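Local structure of homoserine kinase (Cytophaga hutchinsonii, 4P52) at residues V35-C40 and H161-A166; S124-V129 and P167-G172. The protein probably catalyses the ATP-dependent phosphorylation of L-homoserine to O-phospho-L-homoserine, a step on the way to threonine. One frame throughout, in Å; residues are numbered along the deposited sequence.

Interaction 1: V35-C40 and H161-A166; sequences VANVSC and HADNVA
A36 packs its methyl group between the side chains of D163 and N164. The methyl lies over the flat of the D163 carboxylate, with A36 CB 3.6 Å from CG of D163 and about as far from OD1 and OD2. On the N164 side it meets the amide end, with A36 CB 3.4 Å from N164 ND2. D163 CG sits between its own backbone N and carbonyl carbon (chi1 64°), which turns the carboxylate toward the strand end.

The polar part is indirect. One water accepts from A36 N at 2.9 Å and from N164 ND2, also at 2.9 Å, so it bridges the strand backbone and the helix side chain. N164 ND2 also donates to T34 OG1. N37 OD1 comes within 3.3 Å of D163 OD2, but both are acceptors and make no bond. Their amide and carboxylate planes are 59° apart. N37 OD1 takes its hydrogen bond from D43 N instead. With an alanine in place of D163 the carboxylate is gone, and a gap would probably open over the A36 methyl, with less to hold it against the helix.

Within the helix start, H161 is the N-cap residue, and its O accepts from both N164 N and V165 N.

The contact joins the end of strand 26-36 to the first turn of helix 162-170, within the GHMP kinase fold. A36 also pairs through its backbone with G283, and V35 with F47. D163 and A162 rest on V176 of strand 173-178, while V165 packs on helix 146-157.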
ATOM      1  N   VAL A  35     -16.234  -6.919  -5.605  1.00 21.87           N
ATOM      2  CA  VAL A  35     -16.152  -6.183  -4.356  1.00 22.57           C
ATOM      3  C   VAL A  35     -15.047  -5.112  -4.432  1.00 22.97           C
ATOM      4  O   VAL A  35     -13.858  -5.426  -4.487  1.00 22.31           O
ATOM      5  CB  VAL A  35     -15.873  -7.125  -3.173  1.00 23.67           C
ATOM      6  CG1 VAL A  35     -15.671  -6.323  -1.883  1.00 24.09           C
ATOM      7  CG2 VAL A  35     -17.008  -8.124  -3.027  1.00 22.72           C
ATOM      8  N   ALA A  36     -15.442  -3.843  -4.420  1.00 22.78           N
ATOM      9  CA  ALA A  36     -14.462  -2.758  -4.428  1.00 22.40           C
ATOM     10  C   ALA A  36     -14.137  -2.211  -3.018  1.00 23.31           C
ATOM     11  O   ALA A  36     -14.851  -2.504  -2.042  1.00 21.23           O
ATOM     12  CB  ALA A  36     -14.904  -1.653  -5.368  1.00 21.72           C
ATOM     13  N   ASN A  37     -13.036  -1.446  -2.936  1.00 24.73           N
ATOM     14  CA  ASN A  37     -12.497  -0.890  -1.696  1.00 26.52           C
ATOM     15  C   ASN A  37     -11.840  -1.906  -0.776  1.00 32.56           C
ATOM     16  O   ASN A  37     -10.713  -1.685  -0.302  1.00 38.83           O
ATOM     17  CB  ASN A  37     -13.520   0.001  -1.014  1.00 25.68           C
ATOM     18  CG  ASN A  37     -14.075   1.046  -1.980  1.00 26.31           C
ATOM     19  OD1 ASN A  37     -13.365   1.508  -2.894  1.00 27.34           O
ATOM     20  ND2 ASN A  37     -15.336   1.387  -1.826  1.00 25.22           N
ATOM     21  N   VAL A  38     -12.476  -3.046  -0.557  1.00 31.61           N
ATOM     22  CA  VAL A  38     -11.817  -4.120   0.213  1.00 31.52           C
ATOM     23  C   VAL A  38     -11.218  -3.549   1.518  1.00 34.13           C
ATOM     24  O   VAL A  38     -10.013  -3.650   1.776  1.00 36.68           O
ATOM     25  CB  VAL A  38     -10.745  -4.875  -0.630  1.00 28.98           C
ATOM     26  CG1 VAL A  38     -10.234  -6.120   0.089  1.00 25.61           C
ATOM     27  CG2 VAL A  38     -11.283  -5.249  -2.013  1.00 28.65           C
ATOM     28  N   SER A  39     -12.061  -2.906   2.322  1.00 33.06           N
ATOM     29  CA  SER A  39     -11.591  -2.286   3.563  1.00 37.02           C
ATOM     30  C   SER A  39     -10.731  -1.021   3.334  1.00 35.79           C
ATOM     31  O   SER A  39     -11.245   0.054   2.969  1.00 35.29           O
ATOM     32  CB  SER A  39     -10.834  -3.310   4.423  1.00 40.82           C
ATOM     33  OG  SER A  39     -10.698  -2.819   5.734  1.00 45.55           O
ATOM     34  N   CYS A  40      -9.427  -1.136   3.550  1.00 33.76           N
ATOM     35  CA  CYS A  40      -8.610   0.068   3.612  1.00 35.00           C
ATOM     36  C   CYS A  40      -8.264   0.627   2.226  1.00 31.98           C
ATOM     37  O   CYS A  40      -7.900   1.792   2.111  1.00 32.60           O
ATOM     38  CB  CYS A  40      -7.345  -0.186   4.418  1.00 39.57           C
ATOM     39  SG  CYS A  40      -6.410  -1.568   3.732  1.00 43.88           S
ATOM     40  N   HIS A 161     -15.534   3.312 -12.280  1.00 46.79           N
ATOM     41  CA  HIS A 161     -14.731   2.746 -11.185  1.00 41.98           C
ATOM     42  C   HIS A 161     -13.892   1.564 -11.611  1.00 34.02           C
ATOM     43  O   HIS A 161     -14.405   0.461 -11.747  1.00 35.14           O
ATOM     44  CB  HIS A 161     -15.588   2.403  -9.961  1.00 45.80           C
ATOM     45  CG  HIS A 161     -16.161   3.603  -9.274  1.00 57.30           C
ATOM     46  ND1 HIS A 161     -17.501   3.931  -9.340  1.00 60.58           N
ATOM     47  CD2 HIS A 161     -15.571   4.567  -8.525  1.00 61.66           C
ATOM     48  CE1 HIS A 161     -17.716   5.034  -8.648  1.00 60.92           C
ATOM     49  NE2 HIS A 161     -16.563   5.442  -8.144  1.00 61.88           N
ATOM     50  N   ALA A 162     -12.598   1.800 -11.811  1.00 29.71           N
ATOM     51  CA  ALA A 162     -11.691   0.772 -12.288  1.00 27.71           C
ATOM     52  C   ALA A 162     -11.568  -0.373 -11.319  1.00 28.53           C
ATOM     53  O   ALA A 162     -11.353  -1.511 -11.730  1.00 29.15           O
ATOM     54  CB  ALA A 162     -10.338   1.343 -12.599  1.00 26.88           C
ATOM     55  N   ASP A 163     -11.724  -0.093 -10.031  1.00 28.95           N
ATOM     56  CA  ASP A 163     -11.658  -1.168  -9.053  1.00 29.10           C
ATOM     57  C   ASP A 163     -12.898  -2.055  -9.061  1.00 28.96           C
ATOM     58  O   ASP A 163     -12.900  -3.115  -8.441  1.00 28.90           O
ATOM     59  CB  ASP A 163     -11.329  -0.674  -7.650  1.00 30.38           C
ATOM     60  CG  ASP A 163     -12.394   0.234  -7.062  1.00 32.11           C
ATOM     61  OD1 ASP A 163     -13.409   0.568  -7.743  1.00 33.39           O
ATOM     62  OD2 ASP A 163     -12.187   0.626  -5.886  1.00 31.14           O
ATOM     63  N   ASN A 164     -13.933  -1.644  -9.791  1.00 28.06           N
ATOM     64  CA  ASN A 164     -15.004  -2.590 -10.170  1.00 26.78           C
ATOM     65  C   ASN A 164     -14.756  -3.194 -11.559  1.00 25.19           C
ATOM     66  O   ASN A 164     -14.765  -4.417 -11.721  1.00 24.48           O
ATOM     67  CB  ASN A 164     -16.372  -1.926 -10.153  1.00 27.29           C
ATOM     68  CG  ASN A 164     -16.814  -1.517  -8.765  1.00 28.79           C
ATOM     69  OD1 ASN A 164     -16.985  -0.328  -8.508  1.00 34.51           O
ATOM     70  ND2 ASN A 164     -17.039  -2.489  -7.873  1.00 25.00           N
ATOM     71  N   VAL A 165     -14.514  -2.327 -12.541  1.00 24.72           N
ATOM     72  CA  VAL A 165     -14.443  -2.720 -13.931  1.00 24.78           C
ATOM     73  C   VAL A 165     -13.276  -3.667 -14.225  1.00 25.82           C
ATOM     74  O   VAL A 165     -13.481  -4.696 -14.862  1.00 25.30           O
ATOM     75  CB  VAL A 165     -14.364  -1.496 -14.867  1.00 25.60           C
ATOM     76  CG1 VAL A 165     -14.361  -1.942 -16.307  1.00 26.10           C
ATOM     77  CG2 VAL A 165     -15.564  -0.582 -14.681  1.00 25.66           C
ATOM     78  N   ALA A 166     -12.057  -3.328 -13.772  1.00 25.98           N
ATOM     79  CA  ALA A 166     -10.883  -4.158 -14.075  1.00 24.55           C
ATOM     80  C   ALA A 166     -10.998  -5.612 -13.563  1.00 23.61           C
ATOM     81  O   ALA A 166     -10.793  -6.550 -14.358  1.00 23.01           O
ATOM     82  CB  ALA A 166      -9.583  -3.500 -13.625  1.00 24.42           C
TER
HETATM   83  O   HOH W   1     -18.141  -3.315  -5.299  1.00 26.85           O

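Interaction 2: S124-V129 and P167-G172; sequences STVAGV and PCLYGG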
ATOM      1  N   SER A 124     -22.621  -5.229 -16.276  1.00 27.79           N
ATOM      2  CA  SER A 124     -23.344  -5.068 -17.531  1.00 29.72           C
ATOM      3  C   SER A 124     -22.427  -4.608 -18.653  1.00 29.89           C
ATOM      4  O   SER A 124     -22.455  -5.139 -19.777  1.00 30.18           O
ATOM      5  CB  SER A 124     -24.447  -4.040 -17.329  1.00 34.11           C
ATOM      6  OG  SER A 124     -25.499  -4.611 -16.565  1.00 39.23           O
ATOM      7  N   THR A 125     -21.620  -3.600 -18.337  1.00 29.49           N
ATOM      8  CA  THR A 125     -20.773  -2.949 -19.305  1.00 30.08           C
ATOM      9  C   THR A 125     -19.682  -3.906 -19.775  1.00 29.83           C
ATOM     10  O   THR A 125     -19.411  -4.003 -20.985  1.00 31.53           O
ATOM     11  CB  THR A 125     -20.129  -1.716 -18.668  1.00 32.57           C
ATOM     12  OG1 THR A 125     -21.160  -0.868 -18.144  1.00 35.48           O
ATOM     13  CG2 THR A 125     -19.323  -0.958 -19.681  1.00 33.07           C
ATOM     14  N   VAL A 126     -19.072  -4.616 -18.816  1.00 26.78           N
ATOM     15  CA  VAL A 126     -18.018  -5.579 -19.109  1.00 25.04           C
ATOM     16  C   VAL A 126     -18.621  -6.734 -19.935  1.00 24.85           C
ATOM     17  O   VAL A 126     -18.033  -7.159 -20.931  1.00 25.43           O
ATOM     18  CB  VAL A 126     -17.353  -6.077 -17.810  1.00 23.60           C
ATOM     19  CG1 VAL A 126     -16.542  -7.325 -18.048  1.00 23.11           C
ATOM     20  CG2 VAL A 126     -16.478  -4.989 -17.223  1.00 23.36           C
ATOM     21  N   ALA A 127     -19.803  -7.207 -19.544  1.00 23.06           N
ATOM     22  CA  ALA A 127     -20.505  -8.197 -20.325  1.00 23.33           C
ATOM     23  C   ALA A 127     -20.700  -7.783 -21.791  1.00 24.85           C
ATOM     24  O   ALA A 127     -20.377  -8.570 -22.702  1.00 25.69           O
ATOM     25  CB  ALA A 127     -21.824  -8.566 -19.681  1.00 23.12           C
ATOM     26  N   GLY A 128     -21.159  -6.558 -22.030  1.00 24.39           N
ATOM     27  CA  GLY A 128     -21.351  -6.084 -23.401  1.00 25.13           C
ATOM     28  C   GLY A 128     -20.078  -6.035 -24.230  1.00 26.46           C
ATOM     29  O   GLY A 128     -20.062  -6.447 -25.398  1.00 27.65           O
ATOM     30  N   VAL A 129     -18.997  -5.559 -23.626  1.00 26.55           N
ATOM     31  CA  VAL A 129     -17.756  -5.321 -24.363  1.00 28.67           C
ATOM     32  C   VAL A 129     -17.054  -6.643 -24.671  1.00 28.97           C
ATOM     33  O   VAL A 129     -16.607  -6.890 -25.800  1.00 29.88           O
ATOM     34  CB  VAL A 129     -16.820  -4.377 -23.584  1.00 30.26           C
ATOM     35  CG1 VAL A 129     -15.505  -4.236 -24.306  1.00 31.69           C
ATOM     36  CG2 VAL A 129     -17.464  -3.011 -23.463  1.00 31.67           C
ATOM     37  N   PRO A 167     -11.346  -5.811 -12.264  1.00 22.42           N
ATOM     38  CA  PRO A 167     -11.481  -7.202 -11.785  1.00 21.51           C
ATOM     39  C   PRO A 167     -12.667  -7.937 -12.431  1.00 22.23           C
ATOM     40  O   PRO A 167     -12.651  -9.186 -12.579  1.00 22.83           O
ATOM     41  CB  PRO A 167     -11.698  -7.056 -10.268  1.00 20.35           C
ATOM     42  CG  PRO A 167     -12.215  -5.669 -10.085  1.00 20.94           C
ATOM     43  CD  PRO A 167     -11.608  -4.831 -11.191  1.00 22.17           C
ATOM     44  N   CYS A 168     -13.683  -7.174 -12.816  1.00 21.73           N
ATOM     45  CA  CYS A 168     -14.806  -7.751 -13.479  1.00 22.71           C
ATOM     46  C   CYS A 168     -14.362  -8.324 -14.834  1.00 23.15           C
ATOM     47  O   CYS A 168     -14.663  -9.472 -15.167  1.00 24.30           O
ATOM     48  CB  CYS A 168     -15.912  -6.717 -13.671  1.00 24.94           C
ATOM     49  SG  CYS A 168     -17.327  -7.489 -14.470  1.00 28.31           S
ATOM     50  N   LEU A 169     -13.647  -7.517 -15.596  1.00 22.31           N
ATOM     51  CA  LEU A 169     -13.186  -7.899 -16.909  1.00 23.47           C
ATOM     52  C   LEU A 169     -12.037  -8.897 -16.874  1.00 24.69           C
ATOM     53  O   LEU A 169     -11.982  -9.787 -17.700  1.00 26.30           O
ATOM     54  CB  LEU A 169     -12.770  -6.654 -17.707  1.00 23.38           C
ATOM     55  CG  LEU A 169     -12.117  -6.856 -19.074  1.00 24.82           C
ATOM     56  CD1 LEU A 169     -13.043  -7.501 -20.118  1.00 24.46           C
ATOM     57  CD2 LEU A 169     -11.585  -5.513 -19.559  1.00 25.46           C
ATOM     58  N   TYR A 170     -11.118  -8.740 -15.933  1.00 24.70           N
ATOM     59  CA  TYR A 170      -9.896  -9.520 -15.946  1.00 25.29           C
ATOM     60  C   TYR A 170      -9.987 -10.708 -15.054  1.00 25.21           C
ATOM     61  O   TYR A 170      -9.166 -11.602 -15.153  1.00 26.07           O
ATOM     62  CB  TYR A 170      -8.709  -8.692 -15.478  1.00 27.51           C
ATOM     63  CG  TYR A 170      -8.339  -7.570 -16.400  1.00 32.35           C
ATOM     64  CD1 TYR A 170      -8.489  -7.680 -17.772  1.00 34.80           C
ATOM     65  CD2 TYR A 170      -7.813  -6.388 -15.898  1.00 36.03           C
ATOM     66  CE1 TYR A 170      -8.149  -6.631 -18.618  1.00 36.96           C
ATOM     67  CE2 TYR A 170      -7.462  -5.343 -16.735  1.00 36.99           C
ATOM     68  CZ  TYR A 170      -7.624  -5.476 -18.092  1.00 38.21           C
ATOM     69  OH  TYR A 170      -7.252  -4.431 -18.904  1.00 42.76           O
ATOM     70  N   GLY A 171     -10.965 -10.716 -14.155  1.00 25.37           N
ATOM     71  CA  GLY A 171     -10.986 -11.711 -13.086  1.00 24.35           C
ATOM     72  C   GLY A 171      -9.939 -11.428 -12.027  1.00 23.82           C
ATOM     73  O   GLY A 171      -9.008 -10.650 -12.236  1.00 22.96           O
ATOM     74  N   GLY A 172     -10.125 -12.036 -10.866  1.00 23.80           N
ATOM     75  CA  GLY A 172      -9.105 -12.032  -9.845  1.00 23.38           C
ATOM     76  C   GLY A 172      -9.146 -10.824  -8.949  1.00 22.80           C
ATOM     77  O   GLY A 172     -10.193 -10.161  -8.802  1.00 22.80           O
TER
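V126 sets its branched side chain against C168 and L169. This is apolar helix-to-helix packing inside the N-terminal domain of the GHMP kinase fold. Helix 120-135 follows the glycine-rich loop that, in this family, typically binds the ATP phosphates. Helix 162-170 supplies the other surface.

C168 presents its sulfur to CB and both methyls of the valine: V126 CB is 3.6 Å from C168 SG. The sulfur is anti to its backbone N (chi1 -178°), which extends it toward helix 120-135. V126 CG2 flanks the same sulfur, 3.8 Å from C168 SG, and comes next to C168 CB at 4.0 Å. The other branch, CG1, touches the sulfur too and also reaches the backbone of the next residue, with V126 CG1 3.6 Å from L169 CA.

Other parts of the domain close in around the pair. C168 also touches P32 and T34 of strand 26-36. L169 also packs on L146 of helix 146-157, and V126 on P328. Beyond Y170 the helix stops, and G171 leaves it with positive phi.

On the leucine itself, the nearest side-chain atom to the valine is the first carbon: L169 CB is 3.8 Å from V126 CG1.

How the interactions relate
Interactions 1 and 2 have centres 13 Å apart and share helix 162-170. Interaction 1 uses its first turn, interaction 2 its last. The helix is kinked between them at P167, whose N has no bond to the turn before. Along the chain the segments alternate: 35-40, 124-129, 161-166, then 167-172. Interaction 1 sets the helix start on the end of strand 26-36; interaction 2 sets its last turn on helix 120-135, while C168 still touches strand 26-36. The contacts also touch: V165 CG1 is 3.8 Å from V126 CG2. Both are buried, so together they join an early strand and two later helices of this GHMP kinase into one core.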